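Local coordinates for protein ebony (Drosophila melanogaster, PDB 6DYR) that probably couples beta-alanine to amines such as histamine and dopamine, this chain being its C-terminal domain with the beta-alanyl-histamine conjugate bound, at residues 120-125 / 159-164. Numbering follows the deposited sequence.
Sequences LHSFMM and IFTTNT. With HJD (N-[2-(1H-imidazol-5-yl)ethyl]-beta-alaninamide), chain B.
Leu120 and His121 pair with Ile159 and Phe160 as neighbouring parallel strands, the two ends of a beta-alpha-beta unit in what appears to be a GNAT-like (acetyltransferase) fold. Phe160 is gripped through its backbone: its N donates to Leu120 O (2.8 Å), and its O accepts from Ser122 N. Beyond this ladder the strands splay, and on the far side of 120-125 Phe123 and Met124 both face Leu77 of strand 71-80 in a classic beta bulge; the beta-alanyl-histamine ligand lies in the cleft. On one face of the sheet, Leu120 CD2 meets Ile159 CG1 at 4.3 Å, apolar branches suited to packing under helix 133-153. On the other, His121 has CG anti to its N (chi1 -168°), which sets the ring edge-on to Phe160 O, CD2 lying 3.2 Å from that oxygen. The imidazole and Phe160 rings meet obliquely, planes at 38°, while His121 NE2 and Thr162 OG1 both hydrogen-bond to Glu104 OE1. Where the ladder ends, the hydroxyl of Thr161 takes over: OG1 donates to Ser122 O (2.8 Å) and accepts from ligand N4 (3.0 Å). A short side chain that can donate and accept fits this place, and a valine here would probably leave Ser122 O without its donor and the ligand amine more loosely held. Asn163 OD1, a weak second acceptor for N4, is a neutral carbonyl that suits an amine probably carrying a positive charge. The ligand amide bridges the parted strands, its O1 weakly bonded to Met125 N and its N3 donating to Thr162 O at 3.2 Å, nearly straight at 161°.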
ATOM      1  N   LEU A 120       9.211  -4.959   7.180  1.00 23.61           N
ATOM      2  CA  LEU A 120       8.368  -3.770   7.156  1.00 21.79           C
ATOM      3  C   LEU A 120       7.455  -3.859   5.937  1.00 24.84           C
ATOM      4  O   LEU A 120       7.918  -3.770   4.795  1.00 18.00           O
ATOM      5  CB  LEU A 120       9.217  -2.504   7.120  1.00 20.04           C
ATOM      6  CG  LEU A 120       8.401  -1.213   7.189  1.00 18.87           C
ATOM      7  CD1 LEU A 120       7.678  -1.117   8.523  1.00 21.22           C
ATOM      8  CD2 LEU A 120       9.270   0.008   6.954  1.00 19.78           C
ATOM      9  N   HIS A 121       6.162  -4.057   6.174  1.00 23.67           N
ATOM     10  CA  HIS A 121       5.190  -4.196   5.092  1.00 28.43           C
ATOM     11  C   HIS A 121       4.646  -2.814   4.768  1.00 22.98           C
ATOM     12  O   HIS A 121       3.831  -2.263   5.512  1.00 23.62           O
ATOM     13  CB  HIS A 121       4.069  -5.156   5.479  1.00 23.11           C
ATOM     14  CG  HIS A 121       3.201  -5.566   4.329  1.00 23.53           C
ATOM     15  ND1 HIS A 121       1.910  -6.022   4.497  1.00 27.48           N
ATOM     16  CD2 HIS A 121       3.440  -5.596   2.997  1.00 28.33           C
ATOM     17  CE1 HIS A 121       1.391  -6.311   3.316  1.00 24.22           C
ATOM     18  NE2 HIS A 121       2.298  -6.061   2.390  1.00 26.75           N
ATOM     19  N   SER A 122       5.115  -2.238   3.662  1.00 21.85           N
ATOM     20  CA  SER A 122       4.523  -1.016   3.123  1.00 27.50           C
ATOM     21  C   SER A 122       3.302  -1.433   2.312  1.00 29.78           C
ATOM     22  O   SER A 122       3.344  -1.574   1.089  1.00 32.86           O
ATOM     23  CB  SER A 122       5.535  -0.245   2.284  1.00 20.70           C
ATOM     24  OG  SER A 122       4.918   0.825   1.595  1.00 34.56           O
ATOM     25  N   PHE A 123       2.192  -1.649   3.017  1.00 24.59           N
ATOM     26  CA  PHE A 123       1.025  -2.248   2.387  1.00 32.63           C
ATOM     27  C   PHE A 123       0.131  -1.235   1.683  1.00 31.58           C
ATOM     28  O   PHE A 123      -0.640  -1.627   0.799  1.00 39.32           O
ATOM     29  CB  PHE A 123       0.202  -3.035   3.417  1.00 34.85           C
ATOM     30  CG  PHE A 123      -0.586  -2.173   4.359  1.00 36.72           C
ATOM     31  CD1 PHE A 123       0.001  -1.661   5.501  1.00 34.96           C
ATOM     32  CD2 PHE A 123      -1.921  -1.888   4.111  1.00 39.11           C
ATOM     33  CE1 PHE A 123      -0.723  -0.867   6.374  1.00 38.28           C
ATOM     34  CE2 PHE A 123      -2.651  -1.094   4.980  1.00 38.80           C
ATOM     35  CZ  PHE A 123      -2.052  -0.587   6.114  1.00 39.58           C
ATOM     36  N   MET A 124       0.215   0.046   2.031  1.00 24.11           N
ATOM     37  CA  MET A 124      -0.637   1.033   1.383  1.00 30.59           C
ATOM     38  C   MET A 124       0.095   2.362   1.289  1.00 26.54           C
ATOM     39  O   MET A 124       0.760   2.785   2.238  1.00 31.98           O
ATOM     40  CB  MET A 124      -1.966   1.200   2.132  1.00 34.57           C
ATOM     41  CG  MET A 124      -3.155   1.479   1.221  1.00 37.82           C
ATOM     42  SD  MET A 124      -4.743   1.018   1.945  1.00 53.10           S
ATOM     43  CE  MET A 124      -4.617  -0.768   1.973  1.00 32.80           C
ATOM     44  N   MET A 125      -0.032   3.009   0.134  1.00 26.41           N
ATOM     45  CA  MET A 125       0.586   4.301  -0.125  1.00 22.33           C
ATOM     46  C   MET A 125      -0.346   5.099  -1.022  1.00 30.60           C
ATOM     47  O   MET A 125      -0.775   4.602  -2.067  1.00 41.38           O
ATOM     48  CB  MET A 125       1.963   4.128  -0.780  1.00 32.10           C
ATOM     49  CG  MET A 125       2.773   5.402  -0.904  1.00 33.52           C
ATOM     50  SD  MET A 125       4.491   5.089  -1.363  1.00 39.22           S
ATOM     51  CE  MET A 125       5.112   4.275   0.106  1.00 22.48           C
ATOM     52  N   ILE A 159      12.182  -3.753   3.357  1.00 20.89           N
ATOM     53  CA  ILE A 159      10.859  -3.236   3.033  1.00 21.61           C
ATOM     54  C   ILE A 159      10.197  -4.208   2.068  1.00 24.51           C
ATOM     55  O   ILE A 159      10.823  -4.658   1.101  1.00 23.24           O
ATOM     56  CB  ILE A 159      10.938  -1.822   2.434  1.00 18.29           C
ATOM     57  CG1 ILE A 159      11.532  -0.852   3.456  1.00 22.63           C
ATOM     58  CG2 ILE A 159       9.565  -1.350   1.979  1.00 19.99           C
ATOM     59  CD1 ILE A 159      11.712   0.554   2.929  1.00 29.42           C
ATOM     60  N   PHE A 160       8.931  -4.522   2.331  1.00 22.98           N
ATOM     61  CA  PHE A 160       8.181  -5.537   1.605  1.00 18.75           C
ATOM     62  C   PHE A 160       6.868  -4.928   1.148  1.00 20.59           C
ATOM     63  O   PHE A 160       6.161  -4.308   1.950  1.00 23.21           O
ATOM     64  CB  PHE A 160       7.936  -6.747   2.507  1.00 21.21           C
ATOM     65  CG  PHE A 160       7.258  -7.906   1.835  1.00 21.00           C
ATOM     66  CD1 PHE A 160       7.849  -8.551   0.764  1.00 22.25           C
ATOM     67  CD2 PHE A 160       6.050  -8.384   2.318  1.00 18.12           C
ATOM     68  CE1 PHE A 160       7.233  -9.637   0.167  1.00 17.18           C
ATOM     69  CE2 PHE A 160       5.431  -9.469   1.728  1.00 20.63           C
ATOM     70  CZ  PHE A 160       6.023 -10.096   0.649  1.00 21.80           C
ATOM     71  N   THR A 161       6.545  -5.089  -0.132  1.00 17.95           N
ATOM     72  CA  THR A 161       5.327  -4.489  -0.650  1.00 20.21           C
ATOM     73  C   THR A 161       4.933  -5.169  -1.951  1.00 23.83           C
ATOM     74  O   THR A 161       5.779  -5.721  -2.661  1.00 31.53           O
ATOM     75  CB  THR A 161       5.490  -2.982  -0.878  1.00 23.90           C
ATOM     76  OG1 THR A 161       4.260  -2.444  -1.369  1.00 23.54           O
ATOM     77  CG2 THR A 161       6.591  -2.704  -1.893  1.00 18.48           C
ATOM     78  N   THR A 162       3.640  -5.121  -2.248  1.00 23.01           N
ATOM     79  CA  THR A 162       3.101  -5.544  -3.533  1.00 23.12           C
ATOM     80  C   THR A 162       2.631  -4.304  -4.276  1.00 18.84           C
ATOM     81  O   THR A 162       1.746  -3.588  -3.796  1.00 18.75           O
ATOM     82  CB  THR A 162       1.954  -6.536  -3.354  1.00 19.28           C
ATOM     83  OG1 THR A 162       2.452  -7.712  -2.716  1.00 21.29           O
ATOM     84  CG2 THR A 162       1.362  -6.922  -4.698  1.00 16.57           C
ATOM     85  N   ASN A 163       3.233  -4.044  -5.430  1.00 19.20           N
ATOM     86  CA  ASN A 163       2.938  -2.852  -6.211  1.00 18.23           C
ATOM     87  C   ASN A 163       1.986  -3.218  -7.340  1.00 21.25           C
ATOM     88  O   ASN A 163       2.287  -4.096  -8.157  1.00 23.34           O
ATOM     89  CB  ASN A 163       4.226  -2.226  -6.740  1.00 16.27           C
ATOM     90  CG  ASN A 163       5.005  -1.526  -5.649  1.00 18.46           C
ATOM     91  OD1 ASN A 163       4.447  -0.739  -4.891  1.00 20.50           O
ATOM     92  ND2 ASN A 163       6.290  -1.830  -5.545  1.00 18.36           N
ATOM     93  N   THR A 164       0.839  -2.543  -7.378  1.00 20.30           N
ATOM     94  CA  THR A 164      -0.252  -2.907  -8.267  1.00 23.29           C
ATOM     95  C   THR A 164      -0.508  -1.893  -9.369  1.00 22.22           C
ATOM     96  O   THR A 164      -1.343  -2.154 -10.242  1.00 25.50           O
ATOM     97  CB  THR A 164      -1.539  -3.110  -7.456  1.00 22.78           C
ATOM     98  OG1 THR A 164      -1.735  -1.983  -6.593  1.00 24.47           O
ATOM     99  CG2 THR A 164      -1.438  -4.375  -6.615  1.00 18.66           C
TER
HETATM  100  N1  HJD B 901      -3.944  -2.771  -1.807  1.00 34.37           N
HETATM  101  C2  HJD B 901      -3.306  -2.500  -2.992  1.00 34.00           C
HETATM  102  N3  HJD B 901       0.155  -1.067  -2.572  1.00 29.44           N
HETATM  103  C4  HJD B 901      -1.820  -2.463  -3.113  1.00 32.18           C
HETATM  104  N4  HJD B 901       4.589   0.458  -2.186  1.00 30.51           N
HETATM  105  C5  HJD B 901      -1.276  -1.078  -2.820  1.00 36.85           C
HETATM  106  C6  HJD B 901       0.794   0.020  -2.132  1.00 34.21           C
HETATM  107  C1  HJD B 901      -4.296  -2.283  -3.899  1.00 31.27           C
HETATM  108  C3  HJD B 901      -5.261  -2.720  -2.031  1.00 33.48           C
HETATM  109  C7  HJD B 901       2.237  -0.155  -1.713  1.00 32.65           C
HETATM  110  C8  HJD B 901       3.189   0.701  -2.525  1.00 22.19           C
HETATM  111  N2  HJD B 901      -5.521  -2.428  -3.284  1.00 34.90           N
HETATM  112  O1  HJD B 901       0.234   1.110  -2.038  1.00 36.39           O
HETATM  113  O   HOH W   1       1.491  -3.704  -0.747  1.00 33.32           O